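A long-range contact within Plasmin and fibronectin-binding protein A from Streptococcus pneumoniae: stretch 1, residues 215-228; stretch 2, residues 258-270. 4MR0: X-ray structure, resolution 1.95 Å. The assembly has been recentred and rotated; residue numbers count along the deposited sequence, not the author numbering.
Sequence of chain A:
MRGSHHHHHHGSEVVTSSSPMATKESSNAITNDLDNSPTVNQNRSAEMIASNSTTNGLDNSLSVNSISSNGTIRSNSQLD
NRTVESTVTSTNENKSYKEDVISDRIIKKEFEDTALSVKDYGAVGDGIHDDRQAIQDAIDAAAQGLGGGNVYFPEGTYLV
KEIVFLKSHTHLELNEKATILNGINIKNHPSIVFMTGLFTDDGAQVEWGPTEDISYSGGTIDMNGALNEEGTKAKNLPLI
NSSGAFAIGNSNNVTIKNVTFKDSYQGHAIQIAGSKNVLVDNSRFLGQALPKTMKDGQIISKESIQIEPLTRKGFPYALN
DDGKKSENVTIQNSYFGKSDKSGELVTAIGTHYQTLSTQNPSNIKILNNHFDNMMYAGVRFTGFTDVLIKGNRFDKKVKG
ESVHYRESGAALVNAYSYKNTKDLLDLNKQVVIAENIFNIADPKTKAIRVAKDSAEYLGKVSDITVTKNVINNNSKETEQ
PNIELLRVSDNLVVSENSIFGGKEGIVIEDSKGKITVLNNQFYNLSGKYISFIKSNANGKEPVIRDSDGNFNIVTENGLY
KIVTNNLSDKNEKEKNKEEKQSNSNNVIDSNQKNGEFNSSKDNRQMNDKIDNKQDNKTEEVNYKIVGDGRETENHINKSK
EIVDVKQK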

# COMPACT_ATOMS: atom_id res chain seq x y z
N SER A 215 -5.20 19.71 -5.86
CA SER A 215 -6.29 18.75 -5.76
C SER A 215 -6.61 18.20 -7.15
O SER A 215 -6.45 18.89 -8.16
CB SER A 215 -7.54 19.37 -5.12
OG SER A 215 -8.07 20.43 -5.90
N TYR A 216 -7.03 16.94 -7.18
CA TYR A 216 -7.38 16.25 -8.41
C TYR A 216 -8.62 15.41 -8.10
O TYR A 216 -8.58 14.57 -7.19
CB TYR A 216 -6.21 15.36 -8.84
CG TYR A 216 -6.38 14.71 -10.19
CD1 TYR A 216 -7.23 13.62 -10.37
CD2 TYR A 216 -5.67 15.17 -11.30
CE1 TYR A 216 -7.37 13.01 -11.62
CE2 TYR A 216 -5.80 14.57 -12.55
CZ TYR A 216 -6.66 13.49 -12.70
OH TYR A 216 -6.80 12.90 -13.93
N SER A 217 -9.70 15.61 -8.84
CA SER A 217 -10.92 14.86 -8.56
C SER A 217 -11.69 14.43 -9.80
O SER A 217 -11.80 15.19 -10.76
CB SER A 217 -11.87 15.71 -7.70
OG SER A 217 -11.16 16.50 -6.76
N GLY A 218 -12.22 13.22 -9.76
CA GLY A 218 -13.03 12.71 -10.86
C GLY A 218 -12.36 12.04 -12.04
O GLY A 218 -11.14 12.08 -12.21
N GLY A 219 -13.20 11.39 -12.85
CA GLY A 219 -12.71 10.73 -14.04
C GLY A 219 -11.95 9.43 -13.86
O GLY A 219 -11.98 8.77 -12.81
N THR A 220 -11.23 9.08 -14.92
CA THR A 220 -10.44 7.87 -14.95
C THR A 220 -9.06 8.21 -15.47
O THR A 220 -8.89 9.18 -16.23
CB THR A 220 -11.07 6.84 -15.94
OG1 THR A 220 -12.37 6.46 -15.47
CG2 THR A 220 -10.19 5.61 -16.07
N ILE A 221 -8.06 7.46 -15.02
CA ILE A 221 -6.70 7.62 -15.51
C ILE A 221 -6.35 6.23 -15.99
O ILE A 221 -6.22 5.31 -15.19
CB ILE A 221 -5.70 8.05 -14.42
CG1 ILE A 221 -6.04 9.45 -13.91
CG2 ILE A 221 -4.28 8.03 -14.98
CD1 ILE A 221 -5.11 9.95 -12.79
N ASP A 222 -6.25 6.06 -17.31
CA ASP A 222 -5.91 4.77 -17.90
C ASP A 222 -4.39 4.73 -17.97
O ASP A 222 -3.78 5.35 -18.85
CB ASP A 222 -6.50 4.67 -19.31
CG ASP A 222 -6.38 3.27 -19.90
OD1 ASP A 222 -5.47 2.53 -19.48
OD2 ASP A 222 -7.18 2.93 -20.80
N MET A 223 -3.76 4.01 -17.06
CA MET A 223 -2.32 3.95 -17.07
C MET A 223 -1.81 3.14 -18.27
O MET A 223 -0.61 3.02 -18.49
CB MET A 223 -1.85 3.39 -15.73
CG MET A 223 -2.24 4.30 -14.56
SD MET A 223 -1.79 3.71 -12.89
CE MET A 223 -3.29 2.56 -12.62
N ASN A 224 -2.77 2.59 -19.02
CA ASN A 224 -2.53 1.88 -20.28
C ASN A 224 -1.48 0.78 -20.25
O ASN A 224 -0.72 0.61 -21.21
CB ASN A 224 -2.15 2.95 -21.31
CG ASN A 224 -2.51 2.57 -22.74
OD1 ASN A 224 -3.32 1.67 -22.98
ND2 ASN A 224 -1.93 3.29 -23.70
N GLY A 225 -1.45 -0.01 -19.18
CA GLY A 225 -0.45 -1.06 -19.07
C GLY A 225 -0.78 -2.48 -19.47
O GLY A 225 0.06 -3.37 -19.27
N ALA A 226 -1.95 -2.73 -20.04
CA ALA A 226 -2.33 -4.09 -20.44
C ALA A 226 -1.23 -4.73 -21.30
O ALA A 226 -0.58 -4.05 -22.10
CB ALA A 226 -3.65 -4.07 -21.21
N LEU A 227 -1.02 -6.03 -21.11
CA LEU A 227 0.03 -6.76 -21.83
C LEU A 227 -0.30 -7.13 -23.27
O LEU A 227 -1.47 -7.18 -23.66
CB LEU A 227 0.36 -8.05 -21.08
CG LEU A 227 0.81 -7.98 -19.62
CD1 LEU A 227 1.07 -9.38 -19.12
CD2 LEU A 227 2.05 -7.11 -19.49
N ASN A 228 0.75 -7.38 -24.04
CA ASN A 228 0.61 -7.80 -25.43
C ASN A 228 0.20 -9.27 -25.37
O ASN A 228 0.24 -9.88 -24.30
CB ASN A 228 1.93 -7.65 -26.19
CG ASN A 228 3.11 -8.28 -25.47
OD1 ASN A 228 2.94 -9.24 -24.71
ND2 ASN A 228 4.30 -7.75 -25.71
N ASN A 258 -12.10 10.35 -5.82
CA ASN A 258 -13.04 9.85 -6.80
C ASN A 258 -12.41 9.66 -8.17
O ASN A 258 -12.92 10.15 -9.19
CB ASN A 258 -14.26 10.77 -6.89
CG ASN A 258 -15.40 10.15 -7.68
OD1 ASN A 258 -15.59 8.94 -7.66
ND2 ASN A 258 -16.18 10.99 -8.36
N VAL A 259 -11.30 8.95 -8.20
CA VAL A 259 -10.60 8.67 -9.44
C VAL A 259 -10.52 7.17 -9.65
O VAL A 259 -10.29 6.41 -8.71
CB VAL A 259 -9.16 9.22 -9.44
CG1 VAL A 259 -8.50 8.91 -10.78
CG2 VAL A 259 -9.16 10.72 -9.16
N THR A 260 -10.71 6.73 -10.89
CA THR A 260 -10.61 5.32 -11.22
C THR A 260 -9.27 5.12 -11.92
O THR A 260 -9.05 5.65 -13.00
CB THR A 260 -11.76 4.88 -12.16
OG1 THR A 260 -13.01 5.05 -11.49
CG2 THR A 260 -11.60 3.41 -12.56
N PHE A 261 -8.36 4.38 -11.29
CA PHE A 261 -7.04 4.11 -11.85
C PHE A 261 -7.03 2.73 -12.50
O PHE A 261 -7.31 1.74 -11.83
CB PHE A 261 -5.97 4.14 -10.76
CG PHE A 261 -5.88 5.44 -10.03
CD1 PHE A 261 -6.77 5.73 -8.99
CD2 PHE A 261 -4.89 6.36 -10.35
CE1 PHE A 261 -6.66 6.93 -8.29
CE2 PHE A 261 -4.77 7.56 -9.66
CZ PHE A 261 -5.66 7.84 -8.62
N LYS A 262 -6.68 2.67 -13.78
CA LYS A 262 -6.69 1.40 -14.48
C LYS A 262 -5.39 0.92 -15.10
O LYS A 262 -4.62 1.70 -15.67
CB LYS A 262 -7.72 1.43 -15.62
CG LYS A 262 -9.15 1.68 -15.21
CD LYS A 262 -10.04 1.61 -16.45
CE LYS A 262 -11.50 1.86 -16.12
NZ LYS A 262 -12.36 1.72 -17.34
N ASP A 263 -5.18 -0.38 -15.00
CA ASP A 263 -4.06 -1.08 -15.62
C ASP A 263 -2.65 -0.52 -15.54
O ASP A 263 -2.09 -0.09 -16.55
CB ASP A 263 -4.43 -1.33 -17.08
CG ASP A 263 -5.81 -1.94 -17.23
OD1 ASP A 263 -6.07 -2.97 -16.58
OD2 ASP A 263 -6.64 -1.38 -17.98
N SER A 264 -2.08 -0.57 -14.35
CA SER A 264 -0.72 -0.12 -14.15
C SER A 264 0.18 -1.20 -14.74
O SER A 264 -0.09 -2.39 -14.57
CB SER A 264 -0.46 0.02 -12.65
OG SER A 264 0.92 0.18 -12.39
N TYR A 265 1.23 -0.81 -15.45
CA TYR A 265 2.16 -1.80 -16.00
C TYR A 265 3.22 -2.02 -14.93
O TYR A 265 4.14 -1.20 -14.79
CB TYR A 265 2.83 -1.30 -17.28
CG TYR A 265 3.84 -2.28 -17.85
CD1 TYR A 265 3.47 -3.58 -18.20
CD2 TYR A 265 5.17 -1.90 -18.06
CE1 TYR A 265 4.39 -4.48 -18.73
CE2 TYR A 265 6.10 -2.79 -18.59
CZ TYR A 265 5.70 -4.08 -18.92
OH TYR A 265 6.61 -4.97 -19.45
N GLN A 266 3.07 -3.11 -14.17
CA GLN A 266 3.98 -3.46 -13.08
C GLN A 266 4.56 -2.23 -12.40
O GLN A 266 5.77 -2.10 -12.25
CB GLN A 266 5.11 -4.37 -13.59
CG GLN A 266 5.99 -3.78 -14.68
CD GLN A 266 7.04 -4.77 -15.17
OE1 GLN A 266 7.87 -4.45 -16.02
NE2 GLN A 266 7.00 -5.97 -14.63
N GLY A 267 3.68 -1.33 -11.96
CA GLY A 267 4.16 -0.12 -11.32
C GLY A 267 3.31 0.40 -10.18
O GLY A 267 2.39 -0.26 -9.70
N HIS A 268 3.65 1.62 -9.75
CA HIS A 268 2.95 2.30 -8.67
C HIS A 268 1.94 3.27 -9.27
O HIS A 268 2.32 4.15 -10.03
CB HIS A 268 3.93 3.11 -7.83
CG HIS A 268 5.11 2.34 -7.34
ND1 HIS A 268 5.00 1.31 -6.42
CD2 HIS A 268 6.43 2.46 -7.62
CE1 HIS A 268 6.21 0.85 -6.15
NE2 HIS A 268 7.09 1.53 -6.86
N ALA A 269 0.67 3.11 -8.94
CA ALA A 269 -0.33 4.03 -9.45
C ALA A 269 -0.02 5.40 -8.84
O ALA A 269 -0.14 6.43 -9.50
CB ALA A 269 -1.73 3.59 -9.03
N ILE A 270 0.41 5.38 -7.58
CA ILE A 270 0.73 6.61 -6.87
C ILE A 270 1.95 6.44 -5.98
O ILE A 270 2.08 5.44 -5.28
CB ILE A 270 -0.45 7.05 -5.96
CG1 ILE A 270 -1.69 7.33 -6.80
CG2 ILE A 270 -0.05 8.29 -5.16
CD1 ILE A 270 -2.95 7.59 -5.97
O HOH W 1 -14.08 8.63 -10.99
O HOH W 2 -6.07 -0.01 -20.11

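Strand 220-222 runs parallel to strand 260-265, their directions 16° apart; the contact continues beyond this short pairing at both ends and is best followed from its N-terminal end. Y216 enters it with the rim of its ring: Y216 CD1 lies 3.7 Å from V259 CG2, with the methyl near the ring plane, so the aromatic edge meets a branched aliphatic side chain in a buried setting.

Two glycines follow. G218 has phi/psi of 86/168, where a CB would be jammed against the carbonyl oxygen of the residue before, which by itself calls for glycine. G218 CA also approaches N258 O to 3.1 Å in a CA-H...O contact. G219 also has positive phi, which favours glycine. Its carbonyl accepts the first ladder hydrogen bond, from T260 N to G219 O at 3.1 Å. Water 1 donates to G219 O (2.8 Å from the water O) and to N258 O (2.6 Å), tying together two carbonyls that could not bond to each other.

From T220 to D222 the pairing is regular: T220 with T260, I221 with F261, D222 with K262. The hydrogen bonds alternate in the manner of parallel strands, with I221 bonding to the residues before and after its partner: I221 N donates to T260 O (2.9 Å), and I221 O accepts from K262 N (3.0 Å). T260 O, which accepts from I221 N, also lies 3.3 Å from T220 CA, another CA-H...O contact. Beta-branched threonine suits an extended strand, and T220, partly exposed, shares its face of the sheet with T260, D222 and K262. Its methyl, T220 CG2, lies 4.0 Å from K262 CE, so the aliphatic part of the lysine packs against it.

I221 points to the other face, with F261, and is buried. I221 CG1 is 4.0 Å from V259 CG1 and I221 CD1 is 4.0 Å from F261 CE2, so this beta-branched side chain, suited to a strand, packs against two apolar neighbours. D222 faces a different problem: D222 OD1 and D263 OD2 are 4.3 Å apart, like charges close together. Water 2 bridges them, its O 2.7 Å from D222 OD1 and 2.6 Å from D263 OD2, and can donate to each.

M223 has the largest area covered by the other stretch. Its backbone continues the pairing, M223 N donating to K262 O at 2.8 Å, while its CA-to-CB bond points toward stretch 2 and its long unbranched side chain reaches apolar neighbours there. M223 CE packs 3.6 Å from F261 CB, and M223 SD lies 3.9 Å from A269 CB, the sulfur resting against the alanine.

The CA-to-CB bond of N224 points away from stretch 2, and its amide group is hydrogen-bonded elsewhere in the structure. G225 then comes back against stretch 2, G225 CA lying 4.1 Å from Y265 CA, and G225 N donates to D263 O at 2.7 Å. A CB on G225 would point toward stretch 2 and lie 2.5 Å from Y265 N and 2.6 Å from D263 O, so glycine alone fits. Finally L227 CD2 meets the edge of the Y265 ring, 3.6 Å from Y265 CE1, closing the contact with an apolar touch.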